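SusD superfamily protein (Bacteroides fragilis NCTC 9343, PDB 3NQP) probably binds glycans at the outer membrane of the bacterium as a SusD-family lipoprotein, helping to capture them for uptake. Local coordinates at residues H42-G47 with G375-Y380; N244-D249 with A261-I266. One frame throughout, in Å; residues are numbered along the deposited sequence.

How the contacts relate
The centre of contact 1 lies about 4 Å from the centre of the chain and that of contact 2, which is partly buried, about 18 Å from it; their own centres are about 17 Å apart. The two-stranded antiparallel sheet of 265-269 and 377-381 connects them: 375-380 enters one strand and 261-266 leads into the other. They meet directly where Y380 O and I266 N, 3.0 Å apart, form a probable hydrogen bond, and where I378 packs on I265. In chain order 42-47 comes first, then 244-249, 261-266 and finally 375-380, so the short-range contact 2 falls within the span that contact 1 bridges. The small sheet thus ties an N-terminal helix to a loop between later helices.

Contact 1 of 2, residues H42-G47 with G375-Y380; sequences HTITFG and GDYIFY
H42 and F379 reach toward each other tip to tip, the imidazole CD2 lying over one face of the phenyl ring, offset toward its rim and 3.6 Å from CE1. The two planes are inclined at 48° with centroids 4.5 Å apart, an oblique aromatic pair. In H42, CG anti to the backbone N (chi1 166°) carries the ring out toward F379. Its ND1 is hydrogen-bonded to D130, and F126 of the same helix 110-135 meets both rings. T43 is set between the two aromatic residues of the strand: OG1 lies 3.7 Å from F379 CE1, while CB is 3.9 Å from Y377 CE2. The contact joins helix 39-48, which has a wider pi-type turn here, to strand 377-381, where F379 and Y380 both face F267 in a classic beta bulge. No direct hydrogen bond crosses between the segments. Instead a water at the edge of the F379 ring, in its plane, bridges T43 OG1 at 2.9 Å and I378 O at 2.8 Å, donating to the carbonyl. I44 crosses Y377 at about a right angle, its CG1 coming to the edge of the phenol ring, 3.8 Å from OH; the hydroxyl has its hydrogen bond with N280.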
loop_
_atom_site.group_PDB
_atom_site.type_symbol
_atom_site.label_atom_id
_atom_site.label_comp_id
_atom_site.label_asym_id
_atom_site.label_seq_id
_atom_site.Cartn_x
_atom_site.Cartn_y
_atom_site.Cartn_z
ATOM N N HIS A 42 -3.885 -6.221 -1.603
ATOM C CA HIS A 42 -3.857 -5.115 -0.653
ATOM C C HIS A 42 -3.087 -3.912 -1.235
ATOM O O HIS A 42 -3.551 -2.753 -1.188
ATOM C CB HIS A 42 -3.261 -5.557 0.685
ATOM C CG HIS A 42 -2.898 -4.418 1.571
ATOM N ND1 HIS A 42 -3.834 -3.713 2.291
ATOM C CD2 HIS A 42 -1.703 -3.826 1.823
ATOM C CE1 HIS A 42 -3.233 -2.736 2.957
ATOM N NE2 HIS A 42 -1.938 -2.771 2.673
ATOM N N THR A 43 -1.905 -4.190 -1.775
ATOM C CA THR A 43 -0.984 -3.167 -2.185
ATOM C C THR A 43 -1.300 -2.721 -3.614
ATOM O O THR A 43 -1.487 -1.511 -3.878
ATOM C CB THR A 43 0.465 -3.681 -2.075
ATOM O OG1 THR A 43 0.801 -3.841 -0.683
ATOM C CG2 THR A 43 1.451 -2.760 -2.783
ATOM N N ILE A 44 -1.407 -3.670 -4.522
ATOM C CA ILE A 44 -1.550 -3.314 -5.959
ATOM C C ILE A 44 -3.048 -3.107 -6.303
ATOM O O ILE A 44 -3.452 -2.008 -6.661
ATOM C CB ILE A 44 -0.940 -4.318 -6.898
ATOM C CG1 ILE A 44 0.562 -4.564 -6.586
ATOM C CG2 ILE A 44 -1.149 -3.872 -8.354
ATOM C CD1 ILE A 44 1.526 -3.387 -6.788
ATOM N N THR A 45 -3.884 -4.126 -6.188
ATOM C CA THR A 45 -5.288 -3.989 -6.627
ATOM C C THR A 45 -6.022 -2.847 -5.927
ATOM O O THR A 45 -6.596 -1.992 -6.598
ATOM C CB THR A 45 -6.068 -5.321 -6.523
ATOM O OG1 THR A 45 -5.212 -6.347 -7.036
ATOM C CG2 THR A 45 -7.408 -5.261 -7.308
ATOM N N PHE A 46 -5.934 -2.816 -4.607
ATOM C CA PHE A 46 -6.638 -1.836 -3.781
ATOM C C PHE A 46 -5.851 -0.492 -3.678
ATOM O O PHE A 46 -6.412 0.574 -3.847
ATOM C CB PHE A 46 -6.819 -2.379 -2.383
ATOM C CG PHE A 46 -7.787 -3.521 -2.245
ATOM C CD1 PHE A 46 -8.765 -3.808 -3.203
ATOM C CD2 PHE A 46 -7.804 -4.247 -1.073
ATOM C CE1 PHE A 46 -9.691 -4.851 -2.990
ATOM C CE2 PHE A 46 -8.756 -5.285 -0.852
ATOM C CZ PHE A 46 -9.671 -5.597 -1.831
ATOM N N GLY A 47 -4.543 -0.564 -3.450
ATOM C CA GLY A 47 -3.756 0.620 -3.128
ATOM C C GLY A 47 -3.287 1.425 -4.320
ATOM O O GLY A 47 -3.159 2.644 -4.206
ATOM N N GLY A 375 11.359 -10.159 -3.420
ATOM C CA GLY A 375 11.301 -8.892 -2.691
ATOM C C GLY A 375 10.146 -8.899 -1.675
ATOM O O GLY A 375 9.061 -9.348 -1.996
ATOM N N ASP A 376 10.376 -8.455 -0.448
ATOM C CA ASP A 376 9.300 -8.482 0.558
ATOM C C ASP A 376 8.307 -7.371 0.252
ATOM O O ASP A 376 8.679 -6.328 -0.325
ATOM C CB ASP A 376 9.853 -8.253 1.971
ATOM C CG ASP A 376 10.472 -9.517 2.607
ATOM O OD1 ASP A 376 10.482 -10.594 1.958
ATOM O OD2 ASP A 376 10.956 -9.390 3.780
ATOM N N TYR A 377 7.036 -7.588 0.601
ATOM C CA TYR A 377 6.024 -6.531 0.413
ATOM C C TYR A 377 5.903 -5.679 1.696
ATOM O O TYR A 377 5.288 -6.108 2.683
ATOM C CB TYR A 377 4.671 -7.162 -0.029
ATOM C CG TYR A 377 4.395 -7.046 -1.515
ATOM C CD1 TYR A 377 5.350 -7.415 -2.459
ATOM C CD2 TYR A 377 3.221 -6.482 -1.987
ATOM C CE1 TYR A 377 5.104 -7.279 -3.802
ATOM C CE2 TYR A 377 2.997 -6.310 -3.328
ATOM C CZ TYR A 377 3.919 -6.700 -4.231
ATOM O OH TYR A 377 3.669 -6.481 -5.562
ATOM N N ILE A 378 6.506 -4.490 1.693
ATOM C CA ILE A 378 6.539 -3.641 2.908
ATOM C C ILE A 378 5.189 -2.980 3.003
ATOM O O ILE A 378 4.749 -2.379 2.015
ATOM C CB ILE A 378 7.627 -2.536 2.801
ATOM C CG1 ILE A 378 8.989 -3.199 2.570
ATOM C CG2 ILE A 378 7.542 -1.584 4.043
ATOM C CD1 ILE A 378 10.158 -2.293 2.201
ATOM N N PHE A 379 4.511 -3.138 4.145
ATOM C CA PHE A 379 3.258 -2.468 4.417
ATOM C C PHE A 379 3.483 -1.160 5.179
ATOM O O PHE A 379 2.836 -0.182 4.870
ATOM C CB PHE A 379 2.320 -3.374 5.235
ATOM C CG PHE A 379 1.681 -4.475 4.450
ATOM C CD1 PHE A 379 1.950 -4.685 3.108
ATOM C CD2 PHE A 379 0.815 -5.329 5.094
ATOM C CE1 PHE A 379 1.312 -5.716 2.414
ATOM C CE2 PHE A 379 0.174 -6.346 4.412
ATOM C CZ PHE A 379 0.413 -6.544 3.089
ATOM N N TYR A 380 4.378 -1.143 6.170
ATOM C CA TYR A 380 4.711 0.102 6.879
ATOM C C TYR A 380 6.221 0.240 6.996
ATOM O O TYR A 380 6.860 -0.703 7.447
ATOM C CB TYR A 380 4.151 0.125 8.280
ATOM C CG TYR A 380 2.675 0.023 8.347
ATOM C CD1 TYR A 380 1.876 1.069 7.858
ATOM C CD2 TYR A 380 2.047 -1.105 8.845
ATOM C CE1 TYR A 380 0.536 1.020 7.897
ATOM C CE2 TYR A 380 0.638 -1.165 8.890
ATOM C CZ TYR A 380 -0.107 -0.096 8.400
ATOM O OH TYR A 380 -1.492 -0.077 8.422
HETATM O O HOH W 1 3.688 -3.854 -0.138
#

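Contact 2 of 2, residues N244-D249 with A261-I266; sequences NLKMLD and ANDEII
E264 OE1 is gripped by two groups: the backbone N of L248 donates to it at 2.8 Å, nearly along the C-O axis and with an N-H...O angle of 160°, and R412 forms a salt bridge to the same oxygen. The glutamate gets there with CG anti to its own backbone N (chi1 -174°) and an extended chain beyond, running side by side with M247, a selenomethionine, whose CG packs 3.4 Å from OE1. The other carboxylate oxygen, OE2, pairs with R381. A second bond runs from K246 N to D263 O at 2.9 Å, with the donor well above the carbonyl plane. Residues 262-265 form a type I beta turn, and within it N262 OD1 accepts from E264 N in the carbonyl plane, on a lone pair, making an Asx turn. N262 ND2 is in turn hydrogen-bonded to N259 O and V254 O. L248 crosses this asparagine obliquely, its CD1 3.7 Å from both OD1 and CG. At the other end L245 crosses I266 at about a right angle, CD1 touching CG1 at 3.6 Å, while CD2 rests against the carbonyl oxygens of D263 and I265; V239 of helix 228-241 touches both residues. The contact thus fits the loop between helices 228-241 and 251-255 against the turn that leads into strand 265-269. K246 and D263 point the same way side by side, but NZ stays 4.2 Å from OD2, beyond a salt bridge. By contrast, the buried E264 carboxylate has an arginine at each oxygen, an arrangement that would favour its charged form and fix its orientation toward L248 N.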
loop_
_atom_site.group_PDB
_atom_site.type_symbol
_atom_site.label_atom_id
_atom_site.label_comp_id
_atom_site.label_asym_id
_atom_site.label_seq_id
_atom_site.Cartn_x
_atom_site.Cartn_y
_atom_site.Cartn_z
ATOM N N ASN A 244 13.301 2.018 18.131
ATOM C CA ASN A 244 14.618 2.005 17.527
ATOM C C ASN A 244 14.620 2.014 16.023
ATOM O O ASN A 244 15.555 1.521 15.414
ATOM C CB ASN A 244 15.396 0.749 17.985
ATOM C CG ASN A 244 15.635 0.727 19.472
ATOM O OD1 ASN A 244 15.250 -0.226 20.163
ATOM N ND2 ASN A 244 16.223 1.801 19.985
ATOM N N LEU A 245 13.570 2.550 15.417
ATOM C CA LEU A 245 13.476 2.636 13.978
ATOM C C LEU A 245 14.344 3.780 13.427
ATOM O O LEU A 245 14.474 4.852 14.065
ATOM C CB LEU A 245 12.002 2.831 13.553
ATOM C CG LEU A 245 11.093 1.638 13.821
ATOM C CD1 LEU A 245 9.600 2.037 14.007
ATOM C CD2 LEU A 245 11.283 0.540 12.701
ATOM N N LYS A 246 14.892 3.584 12.220
ATOM C CA LYS A 246 15.677 4.627 11.562
ATOM C C LYS A 246 15.525 4.552 10.068
ATOM O O LYS A 246 15.508 3.475 9.537
ATOM C CB LYS A 246 17.182 4.441 11.855
ATOM C CG LYS A 246 17.556 4.340 13.331
ATOM C CD LYS A 246 19.100 4.422 13.552
ATOM C CE LYS A 246 19.658 3.158 14.202
ATOM N NZ LYS A 246 18.954 2.864 15.489
HETATM N N MSE A 247 15.519 5.699 9.392
HETATM C CA MSE A 247 15.527 5.747 7.923
HETATM C C MSE A 247 16.929 5.386 7.433
HETATM O O MSE A 247 17.903 5.826 8.021
HETATM C CB MSE A 247 15.152 7.144 7.473
HETATM C CG MSE A 247 14.628 7.239 6.082
HETATM SE SE MSE A 247 13.961 8.916 5.582
HETATM C CE MSE A 247 15.236 10.033 6.509
ATOM N N LEU A 248 17.026 4.542 6.408
ATOM C CA LEU A 248 18.309 4.184 5.834
ATOM C C LEU A 248 18.863 5.337 5.007
ATOM O O LEU A 248 18.113 6.156 4.435
ATOM C CB LEU A 248 18.226 2.907 4.987
ATOM C CG LEU A 248 17.598 1.648 5.576
ATOM C CD1 LEU A 248 17.812 0.473 4.584
ATOM C CD2 LEU A 248 18.108 1.316 7.024
ATOM N N ASP A 249 20.184 5.419 4.936
ATOM C CA ASP A 249 20.801 6.417 4.069
ATOM C C ASP A 249 20.525 6.179 2.589
ATOM O O ASP A 249 20.436 7.132 1.845
ATOM C CB ASP A 249 22.306 6.429 4.223
ATOM C CG ASP A 249 22.769 7.078 5.517
ATOM O OD1 ASP A 249 22.015 7.827 6.190
ATOM O OD2 ASP A 249 23.926 6.814 5.843
ATOM N N ALA A 261 14.190 -6.794 6.516
ATOM C CA ALA A 261 13.895 -6.496 7.938
ATOM C C ALA A 261 14.880 -5.496 8.531
ATOM O O ALA A 261 15.231 -5.551 9.703
ATOM C CB ALA A 261 13.866 -7.798 8.752
ATOM N N ASN A 262 15.291 -4.548 7.706
ATOM C CA ASN A 262 16.173 -3.449 8.149
ATOM C C ASN A 262 15.463 -2.429 9.040
ATOM O O ASN A 262 14.248 -2.489 9.269
ATOM C CB ASN A 262 16.772 -2.781 6.937
ATOM C CG ASN A 262 15.720 -2.204 6.031
ATOM O OD1 ASN A 262 15.079 -1.206 6.397
ATOM N ND2 ASN A 262 15.517 -2.819 4.828
ATOM N N ASP A 263 16.233 -1.484 9.557
ATOM C CA ASP A 263 15.759 -0.571 10.608
ATOM C C ASP A 263 14.673 0.434 10.155
ATOM O O ASP A 263 14.059 1.073 10.978
ATOM C CB ASP A 263 16.977 0.207 11.217
ATOM C CG ASP A 263 17.844 -0.671 12.121
ATOM O OD1 ASP A 263 17.473 -1.829 12.383
ATOM O OD2 ASP A 263 18.882 -0.185 12.568
ATOM N N GLU A 264 14.462 0.598 8.858
ATOM C CA GLU A 264 13.398 1.499 8.359
ATOM C C GLU A 264 12.066 0.791 8.333
ATOM O O GLU A 264 11.020 1.418 8.298
ATOM C CB GLU A 264 13.757 1.948 6.944
ATOM C CG GLU A 264 12.823 2.987 6.367
ATOM C CD GLU A 264 13.397 3.673 5.125
ATOM O OE1 GLU A 264 14.627 4.001 5.096
ATOM O OE2 GLU A 264 12.610 3.970 4.206
ATOM N N ILE A 265 12.085 -0.534 8.288
ATOM C CA ILE A 265 10.867 -1.303 8.118
ATOM C C ILE A 265 10.210 -1.546 9.466
ATOM O O ILE A 265 10.891 -1.813 10.445
ATOM C CB ILE A 265 11.160 -2.652 7.405
ATOM C CG1 ILE A 265 11.582 -2.410 5.921
ATOM C CG2 ILE A 265 9.931 -3.602 7.427
ATOM C CD1 ILE A 265 11.970 -3.703 5.201
ATOM N N ILE A 266 8.882 -1.428 9.500
ATOM C CA ILE A 266 8.067 -1.745 10.661
ATOM C C ILE A 266 7.420 -3.135 10.467
ATOM O O ILE A 266 7.600 -4.032 11.283
ATOM C CB ILE A 266 6.936 -0.711 10.886
ATOM C CG1 ILE A 266 7.478 0.612 11.435
ATOM C CG2 ILE A 266 5.979 -1.223 11.925
ATOM C CD1 ILE A 266 7.628 1.770 10.495
#